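Local atomic coordinates of transcriptional regulator, LysR family (Vibrio cholerae, PDB entry 3SZP), a protein that acts as a LysR-type transcriptional activator of virulence genes, probably binding DNA through its winged helix-turn-helix domain. Residues M107-A112 with D283-Y288; A154-E159 with P261-M266; H174-H179 with V251-D256; Q185-K190 with R212-A217; G191-K196 with S218-V223. All coordinates share one frame; numbering follows the deposited sequence.

Contact 1: residues M107-A112 with D283-Y288; sequences MPMFNA and DFVIGY
Met109 and Tyr288 meet because both first torsions place CG anti to the backbone N: Met109 at chi1 -178° and Tyr288, from just past the end of helix 276-287, aim their side chains at each other, and the two run alongside one another in antiparallel fashion. The result is a Met-aromatic contact that helps to pack helix 102-116 against helix 276-287, the last helix of the substrate-binding-type domain; the short segments run N to C at 132° to one another. Met109 CG sits over one face of the tyrosine ring, 3.8 Å from the Tyr288 ring centroid and offset toward the rim, a CH-pi contact. The sulfur lies obliquely to the ring, nearest its CD1 atom, with Met109 SD 3.6 Å from Tyr288 CD1. A bend at chi3 (68°) then turns the methyl of Met109 toward Val285, where Met109 CE is 4.1 Å from both Val285 CG1 and CG2, and the two side chains lie roughly perpendicular. One turn further along the first helix, Ala112 CB rests 3.8 Å from Phe284 CZ. The Phe284 ring also meets Phe113 edge-to-face, which extends the aromatic part of the interface. Val285 also reaches Ile157 and Met266 of the central sheet, so the same helix packs on the sheet as well as on helix 102-116. The tyrosine oxygen ends beside the proline, with Pro108 CB 3.7 Å from Tyr288 OH.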
# COMPACT_ATOMS: atom_id res chain seq x y z
N MET A 107 29.75 -7.11 26.58
CA MET A 107 29.16 -8.31 27.20
C MET A 107 30.02 -8.93 28.31
O MET A 107 29.48 -9.36 29.32
CB MET A 107 28.80 -9.37 26.16
CG MET A 107 27.53 -9.08 25.39
SD MET A 107 26.11 -8.68 26.44
CE MET A 107 26.03 -10.12 27.53
N PRO A 108 31.35 -9.00 28.12
CA PRO A 108 32.16 -9.50 29.24
C PRO A 108 31.80 -8.75 30.51
O PRO A 108 31.56 -9.36 31.55
CB PRO A 108 33.60 -9.20 28.80
CG PRO A 108 33.55 -9.35 27.31
CD PRO A 108 32.17 -8.76 26.92
N MET A 109 31.72 -7.43 30.41
CA MET A 109 31.43 -6.57 31.54
C MET A 109 29.99 -6.77 32.04
O MET A 109 29.75 -6.88 33.24
CB MET A 109 31.66 -5.12 31.14
CG MET A 109 31.45 -4.11 32.24
SD MET A 109 32.05 -2.49 31.68
CE MET A 109 30.85 -2.13 30.39
N PHE A 110 29.04 -6.85 31.11
CA PHE A 110 27.65 -7.04 31.48
C PHE A 110 27.49 -8.40 32.15
O PHE A 110 26.75 -8.55 33.12
CB PHE A 110 26.73 -6.96 30.24
CG PHE A 110 26.65 -5.58 29.64
CD1 PHE A 110 27.22 -4.50 30.29
CD2 PHE A 110 25.99 -5.35 28.43
CE1 PHE A 110 27.14 -3.21 29.75
CE2 PHE A 110 25.91 -4.06 27.89
CZ PHE A 110 26.49 -2.99 28.54
N ASN A 111 28.16 -9.41 31.61
CA ASN A 111 28.09 -10.74 32.19
C ASN A 111 28.62 -10.75 33.63
O ASN A 111 27.99 -11.31 34.54
CB ASN A 111 28.81 -11.76 31.31
CG ASN A 111 28.03 -12.07 30.04
OD1 ASN A 111 26.83 -11.88 30.01
ND2 ASN A 111 28.71 -12.54 29.00
N ALA A 112 29.77 -10.11 33.83
CA ALA A 112 30.42 -10.09 35.13
C ALA A 112 29.49 -9.39 36.09
O ALA A 112 29.44 -9.73 37.26
CB ALA A 112 31.74 -9.35 35.06
N ASP A 283 28.71 2.20 39.05
CA ASP A 283 29.98 2.04 39.76
C ASP A 283 30.74 0.81 39.26
O ASP A 283 31.97 0.79 39.23
CB ASP A 283 29.75 1.90 41.26
CG ASP A 283 29.48 3.24 41.94
OD1 ASP A 283 29.62 4.29 41.27
OD2 ASP A 283 29.14 3.24 43.15
N PHE A 284 30.00 -0.22 38.88
CA PHE A 284 30.64 -1.42 38.38
C PHE A 284 31.36 -1.13 37.06
O PHE A 284 32.53 -1.47 36.89
CB PHE A 284 29.61 -2.53 38.18
CG PHE A 284 30.23 -3.88 37.89
CD1 PHE A 284 30.66 -4.70 38.92
CD2 PHE A 284 30.36 -4.33 36.58
CE1 PHE A 284 31.21 -5.95 38.66
CE2 PHE A 284 30.92 -5.57 36.32
CZ PHE A 284 31.35 -6.37 37.36
N VAL A 285 30.66 -0.50 36.12
CA VAL A 285 31.28 -0.13 34.85
C VAL A 285 32.54 0.70 35.09
O VAL A 285 33.62 0.38 34.59
CB VAL A 285 30.31 0.65 33.96
CG1 VAL A 285 31.04 1.17 32.74
CG2 VAL A 285 29.13 -0.23 33.56
N ILE A 286 32.40 1.76 35.87
CA ILE A 286 33.51 2.65 36.16
C ILE A 286 34.75 1.91 36.66
O ILE A 286 35.88 2.27 36.30
CB ILE A 286 33.11 3.69 37.21
CG1 ILE A 286 32.21 4.74 36.56
CG2 ILE A 286 34.35 4.32 37.84
CD1 ILE A 286 31.72 5.79 37.53
N GLY A 287 34.54 0.89 37.48
CA GLY A 287 35.66 0.14 38.04
C GLY A 287 36.16 -0.95 37.11
O GLY A 287 37.17 -1.58 37.38
N TYR A 288 35.47 -1.17 36.00
CA TYR A 288 35.78 -2.30 35.13
C TYR A 288 36.80 -1.93 34.04
O TYR A 288 36.70 -0.87 33.42
CB TYR A 288 34.50 -2.86 34.51
CG TYR A 288 34.68 -4.19 33.83
CD1 TYR A 288 35.07 -4.27 32.50
CD2 TYR A 288 34.46 -5.38 34.52
CE1 TYR A 288 35.23 -5.49 31.86
CE2 TYR A 288 34.62 -6.61 33.89
CZ TYR A 288 35.01 -6.65 32.56
OH TYR A 288 35.17 -7.87 31.93

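Contact 2: residues A154-E159 with P261-M266; sequences ARKIGE and PRDIYM
The carboxylates of Glu159 and Asp263 lie side by side with their planes 22° apart, and the ammonium of Lys156 meets each differently: Asp263 OD1 from above the carboxylate plane, Glu159 OE1 on its anti side. This salt-bridge network lies on the face that also carries Tyr265, where strands 153-166 and 262-268 of the mixed sheet pair antiparallel around a classic beta bulge, in which Ile157 and Gly158 both face Ile264. Lys156 NZ stands 2.9 Å from Asp263 OD1 and 3.0 Å from Glu159 OE1. One cation thus bridges two acceptors, Glu159 OE1 and Asp263 OD1, that approach to 3.4 Å, and probably offsets their mutual repulsion. A water accepts from Lys156 NZ and donates to Asp263 OD2, tying the second carboxylate oxygen into the network. The Tyr265 ring leans on the neighbouring strand, with Tyr265 CE1 3.9 Å from Lys156 CB.

At the bulge, Ile264 O takes a bond from Ile157 N at 2.7 Å, nearly along the C=O axis, and a weak one from Gly158 N. Ile264 and Met266 lie on the other face, where Ile157 meets both. Its CG1, held between the backbone N and the carbonyl carbon (chi1 64°), touches Ile264, and its CG2 turns to Met266, on which Ile286 of helix 276-287 also packs. With the side chain of Gly158 absent, Ile264 folds over the backbone, bringing Ile264 CD1 3.4 Å from Glu159 N.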
# COMPACT_ATOMS: atom_id res chain seq x y z
N ALA A 154 27.82 12.14 31.17
CA ALA A 154 28.54 11.31 30.21
C ALA A 154 29.88 10.91 30.80
O ALA A 154 30.54 11.71 31.45
CB ALA A 154 28.74 12.07 28.92
N ARG A 155 30.29 9.68 30.55
CA ARG A 155 31.59 9.22 30.99
C ARG A 155 32.26 8.37 29.92
O ARG A 155 31.68 7.41 29.44
CB ARG A 155 31.45 8.39 32.25
CG ARG A 155 32.76 7.83 32.70
CD ARG A 155 32.63 7.07 33.97
NE ARG A 155 33.90 7.06 34.66
CZ ARG A 155 34.18 7.81 35.72
NH1 ARG A 155 33.26 8.62 36.21
NH2 ARG A 155 35.38 7.74 36.27
N LYS A 156 33.49 8.73 29.54
CA LYS A 156 34.21 7.95 28.54
C LYS A 156 34.71 6.66 29.17
O LYS A 156 35.43 6.71 30.18
CB LYS A 156 35.39 8.74 27.98
CG LYS A 156 36.26 7.93 27.01
CD LYS A 156 37.39 8.81 26.45
CE LYS A 156 38.36 8.01 25.59
NZ LYS A 156 39.25 8.92 24.80
N ILE A 157 34.34 5.52 28.61
CA ILE A 157 34.79 4.24 29.15
C ILE A 157 35.74 3.48 28.23
O ILE A 157 36.28 2.44 28.60
CB ILE A 157 33.61 3.32 29.51
CG1 ILE A 157 32.81 2.95 28.25
CG2 ILE A 157 32.72 3.98 30.55
CD1 ILE A 157 31.73 1.91 28.49
N GLY A 158 35.94 3.98 27.01
CA GLY A 158 36.83 3.31 26.10
C GLY A 158 37.00 4.04 24.79
O GLY A 158 36.48 5.13 24.60
N GLU A 159 37.75 3.44 23.88
CA GLU A 159 37.83 3.97 22.54
C GLU A 159 38.26 2.87 21.60
O GLU A 159 38.81 1.86 22.02
CB GLU A 159 38.76 5.19 22.46
CG GLU A 159 40.22 4.90 22.61
CD GLU A 159 41.07 6.14 22.39
OE1 GLU A 159 40.58 7.26 22.66
OE2 GLU A 159 42.22 6.02 21.93
N PRO A 261 40.15 8.17 16.00
CA PRO A 261 39.73 7.28 17.09
C PRO A 261 38.31 7.62 17.51
O PRO A 261 37.92 8.78 17.43
CB PRO A 261 40.71 7.63 18.22
CG PRO A 261 41.87 8.29 17.55
CD PRO A 261 41.30 9.01 16.37
N ARG A 262 37.54 6.63 17.92
CA ARG A 262 36.16 6.86 18.31
C ARG A 262 35.94 6.47 19.78
O ARG A 262 36.32 5.38 20.21
CB ARG A 262 35.19 6.13 17.36
CG ARG A 262 35.27 6.60 15.90
CD ARG A 262 34.35 5.79 14.97
NE ARG A 262 34.76 4.39 14.83
CZ ARG A 262 33.96 3.35 15.02
NH1 ARG A 262 32.69 3.53 15.38
NH2 ARG A 262 34.41 2.12 14.86
N ASP A 263 35.34 7.38 20.53
CA ASP A 263 35.17 7.20 21.96
C ASP A 263 33.90 6.44 22.29
O ASP A 263 32.88 6.57 21.61
CB ASP A 263 35.12 8.56 22.65
CG ASP A 263 36.40 9.34 22.48
OD1 ASP A 263 37.49 8.71 22.52
OD2 ASP A 263 36.31 10.57 22.31
N ILE A 264 33.99 5.64 23.34
CA ILE A 264 32.83 4.94 23.88
C ILE A 264 32.40 5.59 25.18
O ILE A 264 33.19 5.68 26.12
CB ILE A 264 33.16 3.47 24.11
CG1 ILE A 264 33.57 2.84 22.78
CG2 ILE A 264 31.95 2.75 24.70
CD1 ILE A 264 34.82 2.03 22.86
N TYR A 265 31.15 6.06 25.23
CA TYR A 265 30.62 6.71 26.41
C TYR A 265 29.51 5.91 27.08
O TYR A 265 28.75 5.21 26.41
CB TYR A 265 30.05 8.09 26.06
CG TYR A 265 31.07 9.13 25.66
CD1 TYR A 265 31.73 9.88 26.61
CD2 TYR A 265 31.34 9.36 24.33
CE1 TYR A 265 32.66 10.84 26.24
CE2 TYR A 265 32.28 10.31 23.94
CZ TYR A 265 32.93 11.05 24.90
OH TYR A 265 33.83 12.00 24.51
N MET A 266 29.44 6.05 28.40
CA MET A 266 28.29 5.66 29.19
C MET A 266 27.59 6.93 29.63
O MET A 266 28.23 7.86 30.11
CB MET A 266 28.73 4.89 30.43
CG MET A 266 27.63 4.65 31.46
SD MET A 266 28.11 3.47 32.77
CE MET A 266 29.58 4.28 33.39
O HOH W 1 38.23 11.83 24.32

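Contact 3: residues H174-H179 with V251-D256; sequences HPQPTH and VQVLSD
Pro177 and Leu254 are set crosswise, and the leucine straddles the proline's ring and carbonyl, one branch to each. Leu254 CD1 meets the ring itself, 3.9 Å from Pro177 CG, while the other branch lies along the backbone, with Leu254 CD2 3.3 Å from Pro177 O. The same methyl, Leu254 CD2, also lies 3.5 Å from Thr178 C. Leu254 takes backbone angles in the left-handed region (phi 47°), which turns the chain at this residue.

Beside this pair, the side chains of Gln176 and Val253 pass one another head to tail. With CG anti to its backbone N (chi1 -153°), Gln176 lays its aliphatic part on the valine, and Gln176 CG comes 3.7 Å from Val253 CG1. The contact thereby joins the loop after helix 168-173 to the end of strand 251-252, an edge of the mixed sheet in the second lobe of the periplasmic-binding-protein-like domain. Val253 completes the join by touching both Leu171 of the helix and Leu164 of strand 153-166.

A water bridges the two segments. It accepts from Gln176 NE2 at 3.0 Å and from Leu254 N at 3.1 Å, so the amide and the main chain of the turn share one partner. The same water appears to donate to Pro177 O, though at a distance too short to be taken literally.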
# COMPACT_ATOMS: atom_id res chain seq x y z
N HIS A 174 45.74 -9.38 -5.34
CA HIS A 174 45.58 -7.94 -5.52
C HIS A 174 46.61 -7.26 -4.65
O HIS A 174 46.36 -7.01 -3.48
CB HIS A 174 44.20 -7.49 -5.04
CG HIS A 174 43.07 -8.26 -5.65
ND1 HIS A 174 42.69 -9.50 -5.19
CD2 HIS A 174 42.26 -7.98 -6.69
CE1 HIS A 174 41.69 -9.95 -5.92
NE2 HIS A 174 41.41 -9.04 -6.84
N PRO A 175 47.78 -6.97 -5.23
CA PRO A 175 48.91 -6.41 -4.48
C PRO A 175 48.48 -5.26 -3.57
O PRO A 175 47.77 -4.36 -4.00
CB PRO A 175 49.85 -5.92 -5.57
CG PRO A 175 49.61 -6.89 -6.70
CD PRO A 175 48.14 -7.27 -6.63
N GLN A 176 48.90 -5.35 -2.32
CA GLN A 176 48.70 -4.32 -1.31
C GLN A 176 48.80 -2.90 -1.88
O GLN A 176 49.70 -2.61 -2.67
CB GLN A 176 49.77 -4.50 -0.23
CG GLN A 176 49.42 -4.01 1.15
CD GLN A 176 50.25 -4.70 2.21
OE1 GLN A 176 50.49 -5.90 2.13
NE2 GLN A 176 50.70 -3.95 3.21
N PRO A 177 47.87 -2.02 -1.50
CA PRO A 177 48.09 -0.63 -1.91
C PRO A 177 49.15 -0.01 -1.01
O PRO A 177 49.32 -0.49 0.11
CB PRO A 177 46.71 0.02 -1.69
CG PRO A 177 46.06 -0.82 -0.64
CD PRO A 177 46.57 -2.23 -0.85
N THR A 178 49.86 1.00 -1.50
CA THR A 178 50.90 1.65 -0.70
C THR A 178 50.47 3.06 -0.34
O THR A 178 51.09 3.72 0.50
CB THR A 178 52.24 1.72 -1.45
OG1 THR A 178 52.21 2.78 -2.40
CG2 THR A 178 52.53 0.41 -2.16
N HIS A 179 49.41 3.52 -0.99
CA HIS A 179 48.83 4.84 -0.72
C HIS A 179 47.30 4.66 -0.69
O HIS A 179 46.74 3.87 -1.45
CB HIS A 179 49.24 5.82 -1.82
CG HIS A 179 48.93 7.25 -1.52
ND1 HIS A 179 47.65 7.76 -1.54
CD2 HIS A 179 49.74 8.29 -1.23
CE1 HIS A 179 47.68 9.04 -1.25
NE2 HIS A 179 48.94 9.40 -1.07
N VAL A 251 45.33 -9.52 7.62
CA VAL A 251 46.51 -8.68 7.82
C VAL A 251 46.20 -7.21 7.62
O VAL A 251 45.44 -6.83 6.72
CB VAL A 251 47.69 -9.08 6.92
CG1 VAL A 251 48.11 -10.54 7.18
CG2 VAL A 251 47.36 -8.87 5.47
N GLN A 252 46.79 -6.38 8.47
CA GLN A 252 46.64 -4.94 8.35
C GLN A 252 47.33 -4.45 7.09
O GLN A 252 48.41 -4.90 6.75
CB GLN A 252 47.22 -4.23 9.58
CG GLN A 252 46.99 -2.73 9.55
CD GLN A 252 47.43 -2.03 10.83
OE1 GLN A 252 48.06 -2.64 11.69
NE2 GLN A 252 47.12 -0.74 10.95
N VAL A 253 46.69 -3.53 6.39
CA VAL A 253 47.33 -2.86 5.27
C VAL A 253 47.32 -1.36 5.51
O VAL A 253 46.59 -0.87 6.36
CB VAL A 253 46.60 -3.16 3.95
CG1 VAL A 253 46.75 -4.64 3.59
CG2 VAL A 253 45.12 -2.77 4.05
N LEU A 254 48.12 -0.63 4.74
CA LEU A 254 48.20 0.82 4.87
C LEU A 254 48.31 1.23 6.33
O LEU A 254 47.58 2.11 6.80
CB LEU A 254 46.97 1.49 4.23
CG LEU A 254 46.85 1.32 2.70
CD1 LEU A 254 45.54 1.88 2.19
CD2 LEU A 254 48.03 1.97 1.98
N SER A 255 49.25 0.62 7.04
CA SER A 255 49.41 0.88 8.47
C SER A 255 49.73 2.34 8.82
O SER A 255 49.46 2.78 9.94
CB SER A 255 50.45 -0.06 9.08
OG SER A 255 51.62 -0.13 8.27
N ASP A 256 50.30 3.10 7.88
CA ASP A 256 50.63 4.50 8.16
C ASP A 256 49.40 5.41 7.98
O ASP A 256 49.44 6.60 8.26
CB ASP A 256 51.79 4.98 7.26
CG ASP A 256 52.31 6.37 7.66
OD1 ASP A 256 52.53 6.60 8.86
OD2 ASP A 256 52.49 7.22 6.76
O HOH W 2 50.04 -1.18 2.41

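Contact 4: residues Q185-K190 with R212-A217; sequences QHQLLK and RGRFQA
Leu188 O is approached by two successive amides of the other segment, Arg214 N at 2.8 Å with a strongly bent geometry and Phe215 N at 3.5 Å, both bonds weak. The shared carbonyl marks the entry to the pairing, and Gly213, which has a positive phi, brings the chain into position with its CA 3.3 Å from Leu188 O. Further on the bonds become regular: Lys190 N to Phe215 O at 2.9 Å and Ala217 N to Lys190 O at 2.9 Å.

These bonds join parallel strands 188-191 and 215-217. Helix 220-228 then leads on to strand 233-237, on the far flank of 188-191, a beta-alpha-beta crossover as in periplasmic-binding-protein folds. Leu189 and Phe215 face the same way, and Leu189 CD2 packs 3.6 Å from Phe215 CB; helix 220-228 covers this side. On the opposite face Lys190 runs out extended to a cluster of acceptors, where Asp211 O, Leu195 O and Asn209 OD1 accept from its ammonium and Trp197 offers a cation-pi contact.

Gln187 and Arg214 meet at the N-terminal side of the paired residues. The arginine extends with CG anti to its backbone N (chi1 -176°), and its guanidinium stands 80° from the amide plane. Arg214 NH1 lies 3.8 Å from Gln187 CG and donates to Leu231 O, while NH2 binds the carbonyl of Met114 of the second subunit. Residues Phe215 to Ala217 also pair with a parallel strand of that subunit, carrying the sheet across the interface.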
# COMPACT_ATOMS: atom_id res chain seq x y z
N GLN A 185 41.11 1.30 -6.61
CA GLN A 185 41.40 0.19 -7.51
C GLN A 185 41.06 -1.16 -6.88
O GLN A 185 41.06 -2.18 -7.55
CB GLN A 185 42.89 0.19 -7.91
CG GLN A 185 43.23 1.07 -9.10
CD GLN A 185 42.70 2.48 -8.95
OE1 GLN A 185 43.21 3.28 -8.15
NE2 GLN A 185 41.64 2.81 -9.71
N HIS A 186 40.76 -1.16 -5.58
CA HIS A 186 40.57 -2.40 -4.84
C HIS A 186 39.11 -2.70 -4.56
O HIS A 186 38.26 -1.83 -4.68
CB HIS A 186 41.34 -2.34 -3.53
CG HIS A 186 42.78 -2.66 -3.68
ND1 HIS A 186 43.26 -3.95 -3.56
CD2 HIS A 186 43.84 -1.88 -3.98
CE1 HIS A 186 44.56 -3.94 -3.78
NE2 HIS A 186 44.94 -2.70 -4.03
N GLN A 187 38.85 -3.95 -4.16
CA GLN A 187 37.52 -4.37 -3.71
C GLN A 187 37.32 -3.94 -2.26
O GLN A 187 38.02 -4.42 -1.37
CB GLN A 187 37.35 -5.88 -3.83
CG GLN A 187 37.38 -6.36 -5.27
CD GLN A 187 36.64 -5.40 -6.19
OE1 GLN A 187 35.42 -5.28 -6.14
NE2 GLN A 187 37.40 -4.67 -7.03
N LEU A 188 36.38 -3.04 -2.03
CA LEU A 188 36.16 -2.56 -0.66
C LEU A 188 34.92 -3.18 -0.01
O LEU A 188 33.93 -3.46 -0.68
CB LEU A 188 36.12 -1.04 -0.62
CG LEU A 188 37.32 -0.39 -1.30
CD1 LEU A 188 37.28 1.12 -1.12
CD2 LEU A 188 38.65 -0.97 -0.74
N LEU A 189 35.01 -3.40 1.30
CA LEU A 189 33.94 -4.02 2.08
C LEU A 189 33.65 -3.07 3.23
O LEU A 189 34.53 -2.79 4.05
CB LEU A 189 34.38 -5.37 2.64
CG LEU A 189 35.09 -6.29 1.64
CD1 LEU A 189 35.78 -7.47 2.38
CD2 LEU A 189 34.11 -6.83 0.60
N LYS A 190 32.42 -2.58 3.29
CA LYS A 190 32.10 -1.51 4.22
C LYS A 190 30.86 -1.81 5.05
O LYS A 190 29.83 -2.25 4.52
CB LYS A 190 31.95 -0.17 3.49
CG LYS A 190 33.14 0.22 2.57
CD LYS A 190 33.01 1.68 2.16
CE LYS A 190 34.15 2.21 1.29
NZ LYS A 190 33.92 3.67 1.03
N ARG A 212 31.14 2.86 -2.98
CA ARG A 212 30.05 2.07 -2.42
C ARG A 212 30.51 0.73 -1.88
O ARG A 212 29.95 0.23 -0.89
CB ARG A 212 28.98 1.84 -3.49
CG ARG A 212 28.16 3.07 -3.77
CD ARG A 212 27.48 3.53 -2.50
NE ARG A 212 26.09 3.07 -2.44
CZ ARG A 212 25.31 3.20 -1.38
NH1 ARG A 212 25.80 3.76 -0.27
NH2 ARG A 212 24.06 2.77 -1.41
N GLY A 213 31.51 0.14 -2.52
CA GLY A 213 32.03 -1.13 -2.07
C GLY A 213 31.41 -2.33 -2.77
O GLY A 213 30.24 -2.32 -3.18
N ARG A 214 32.23 -3.36 -2.93
CA ARG A 214 31.77 -4.66 -3.39
C ARG A 214 30.68 -5.18 -2.46
O ARG A 214 29.74 -5.84 -2.90
CB ARG A 214 32.95 -5.63 -3.37
CG ARG A 214 32.61 -7.00 -3.92
CD ARG A 214 33.78 -7.93 -3.69
NE ARG A 214 33.66 -9.14 -4.49
CZ ARG A 214 34.66 -9.97 -4.73
NH1 ARG A 214 35.86 -9.70 -4.23
NH2 ARG A 214 34.46 -11.05 -5.48
N PHE A 215 30.81 -4.89 -1.17
CA PHE A 215 29.87 -5.35 -0.15
C PHE A 215 29.66 -4.17 0.79
O PHE A 215 30.62 -3.61 1.32
CB PHE A 215 30.48 -6.56 0.61
CG PHE A 215 29.58 -7.18 1.67
CD1 PHE A 215 28.24 -7.47 1.39
CD2 PHE A 215 30.09 -7.51 2.94
CE1 PHE A 215 27.41 -8.05 2.36
CE2 PHE A 215 29.26 -8.10 3.92
CZ PHE A 215 27.92 -8.37 3.63
N GLN A 216 28.40 -3.76 0.95
CA GLN A 216 28.03 -2.79 1.98
C GLN A 216 26.95 -3.40 2.86
O GLN A 216 25.99 -3.97 2.35
CB GLN A 216 27.54 -1.46 1.39
CG GLN A 216 27.20 -0.42 2.46
CD GLN A 216 26.29 0.72 1.96
OE1 GLN A 216 26.66 1.46 1.04
NE2 GLN A 216 25.12 0.86 2.55
N ALA A 217 27.13 -3.29 4.17
CA ALA A 217 26.17 -3.85 5.11
C ALA A 217 25.86 -2.90 6.27
O ALA A 217 26.59 -1.95 6.51
CB ALA A 217 26.65 -5.20 5.63

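Contact 5: residues G191-K196 with S218-V223; sequences GYPLLK and SALNVV
Leu220, Gly191 and Tyr192 bury the most surface where residues leading into helix 220-228 meet the end of strand 188-191. Leu220, with CG anti to its carbonyl carbon (chi1 -76°), leans over the glycine so that one branch rests on bare backbone: Leu220 CD2 is 3.5 Å from Gly191 CA and 3.4 Å from Gly191 O. Because the glycine carries no side chain, the helix can come in close, and Val223 CG2 also touches Gly191 CA at 3.8 Å. The second branch of the leucine turns toward the loop and meets Leu194 nearly square-on, with Leu220 CD1 3.8 Å from Leu194 CD1.

Tyr192 takes part through its base rather than its ring. Tyr192 CB lies 3.7 Å from Ser218 O, and Tyr192 O lies 3.8 Å from Leu220 CG. A cis peptide bond follows it, folding Pro193 back so that Pro193 CB sits over one face of the Tyr192 ring, toward the rim. Leu194 N then bonds to Gly191 O at 2.7 Å, closing the turn.

Asn100 links both sides, its amide donating to Tyr192 O and accepting from Leu220 N. Pro193 and Leu194 also pack on Arg262 of strand 262-268, so the loop bridges the lobes, between which LysR-type regulators usually bind effectors. Leu220 and Val223 rest on strand 233-237, and Val223 also on strand 215-217, while Ser218 OG bonds to Met126 N of the second subunit.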
# COMPACT_ATOMS: atom_id res chain seq x y z
N GLY A 191 30.96 -1.55 6.35
CA GLY A 191 29.85 -1.70 7.27
C GLY A 191 29.56 -0.42 8.02
O GLY A 191 30.48 0.34 8.39
N TYR A 192 28.28 -0.16 8.23
CA TYR A 192 27.87 1.04 8.95
C TYR A 192 28.42 0.92 10.36
O TYR A 192 28.37 -0.15 10.94
CB TYR A 192 26.34 1.14 8.96
CG TYR A 192 25.83 2.33 9.72
CD1 TYR A 192 25.72 2.28 11.10
CD2 TYR A 192 25.48 3.51 9.08
CE1 TYR A 192 25.27 3.36 11.83
CE2 TYR A 192 25.02 4.62 9.80
CZ TYR A 192 24.93 4.52 11.18
OH TYR A 192 24.50 5.57 11.95
N PRO A 193 28.93 2.02 10.94
CA PRO A 193 28.96 3.41 10.44
C PRO A 193 30.26 3.80 9.74
O PRO A 193 30.55 4.99 9.64
CB PRO A 193 28.81 4.24 11.72
CG PRO A 193 29.51 3.39 12.78
CD PRO A 193 29.34 1.94 12.36
N LEU A 194 31.03 2.84 9.27
CA LEU A 194 32.30 3.18 8.62
C LEU A 194 32.15 3.01 7.11
O LEU A 194 32.71 2.08 6.51
CB LEU A 194 33.44 2.31 9.16
CG LEU A 194 33.60 2.33 10.69
CD1 LEU A 194 34.63 1.29 11.13
CD2 LEU A 194 34.01 3.72 11.18
N LEU A 195 31.39 3.91 6.51
CA LEU A 195 31.10 3.84 5.09
C LEU A 195 31.99 4.81 4.32
O LEU A 195 32.47 4.50 3.23
CB LEU A 195 29.62 4.14 4.83
CG LEU A 195 28.67 3.20 5.58
CD1 LEU A 195 27.22 3.56 5.30
CD2 LEU A 195 28.94 1.75 5.23
N LYS A 196 32.19 5.99 4.91
CA LYS A 196 33.01 7.04 4.32
C LYS A 196 34.37 7.03 5.03
O LYS A 196 34.49 7.46 6.16
CB LYS A 196 32.33 8.40 4.51
CG LYS A 196 32.97 9.56 3.76
CD LYS A 196 32.19 10.86 4.04
CE LYS A 196 32.51 11.95 3.01
NZ LYS A 196 31.76 13.24 3.24
N SER A 218 24.77 -3.16 6.97
CA SER A 218 24.33 -2.26 8.01
C SER A 218 24.99 -2.57 9.35
O SER A 218 24.70 -1.90 10.34
CB SER A 218 22.81 -2.29 8.16
OG SER A 218 22.34 -3.61 8.34
N ALA A 219 25.88 -3.56 9.38
CA ALA A 219 26.68 -3.87 10.58
C ALA A 219 28.05 -4.45 10.22
O ALA A 219 28.24 -5.00 9.13
CB ALA A 219 25.94 -4.83 11.51
N LEU A 220 29.01 -4.33 11.13
CA LEU A 220 30.40 -4.67 10.81
C LEU A 220 30.76 -6.16 10.90
O LEU A 220 31.68 -6.61 10.20
CB LEU A 220 31.37 -3.79 11.62
CG LEU A 220 31.47 -2.36 11.07
CD1 LEU A 220 32.11 -1.41 12.06
CD2 LEU A 220 32.21 -2.32 9.74
N ASN A 221 30.04 -6.93 11.70
CA ASN A 221 30.42 -8.33 11.84
C ASN A 221 30.34 -9.14 10.54
O ASN A 221 31.24 -9.91 10.24
CB ASN A 221 29.75 -9.03 13.04
CG ASN A 221 28.22 -9.07 12.95
OD1 ASN A 221 27.61 -8.43 12.10
ND2 ASN A 221 27.61 -9.82 13.86
N VAL A 222 29.29 -8.95 9.76
CA VAL A 222 29.15 -9.68 8.50
C VAL A 222 30.24 -9.25 7.51
O VAL A 222 30.64 -10.01 6.65
CB VAL A 222 27.73 -9.52 7.87
CG1 VAL A 222 26.66 -10.19 8.75
CG2 VAL A 222 27.41 -8.05 7.63
N VAL A 223 30.70 -8.01 7.64
CA VAL A 223 31.75 -7.46 6.79
C VAL A 223 33.14 -8.08 7.09
O VAL A 223 33.86 -8.46 6.17
CB VAL A 223 31.78 -5.91 6.89
CG1 VAL A 223 32.96 -5.33 6.09
CG2 VAL A 223 30.46 -5.32 6.39

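All five contacts lie in the domain resembling periplasmic binding proteins. Along the chain, contact 1 encloses the rest, contact 2 nests inside it and contact 3 inside that, while contacts 4 and 5 alternate innermost. Contacts 1 and 2, with centres 14 Å apart, build one lobe: helix 276-287 of the first packs on the bulged strands of the second. Contacts 3, 4 and 5 belong to the other lobe; 4 and 5, with centres 10 Å apart, share strand 188-191, and helix 220-228 of contact 5 packs on side chains of contact 4. Arg262 joins contacts 2 and 5 between the lobes. Contacts 1, 4 and 5 touch the second subunit, so both lobes contribute to that interface.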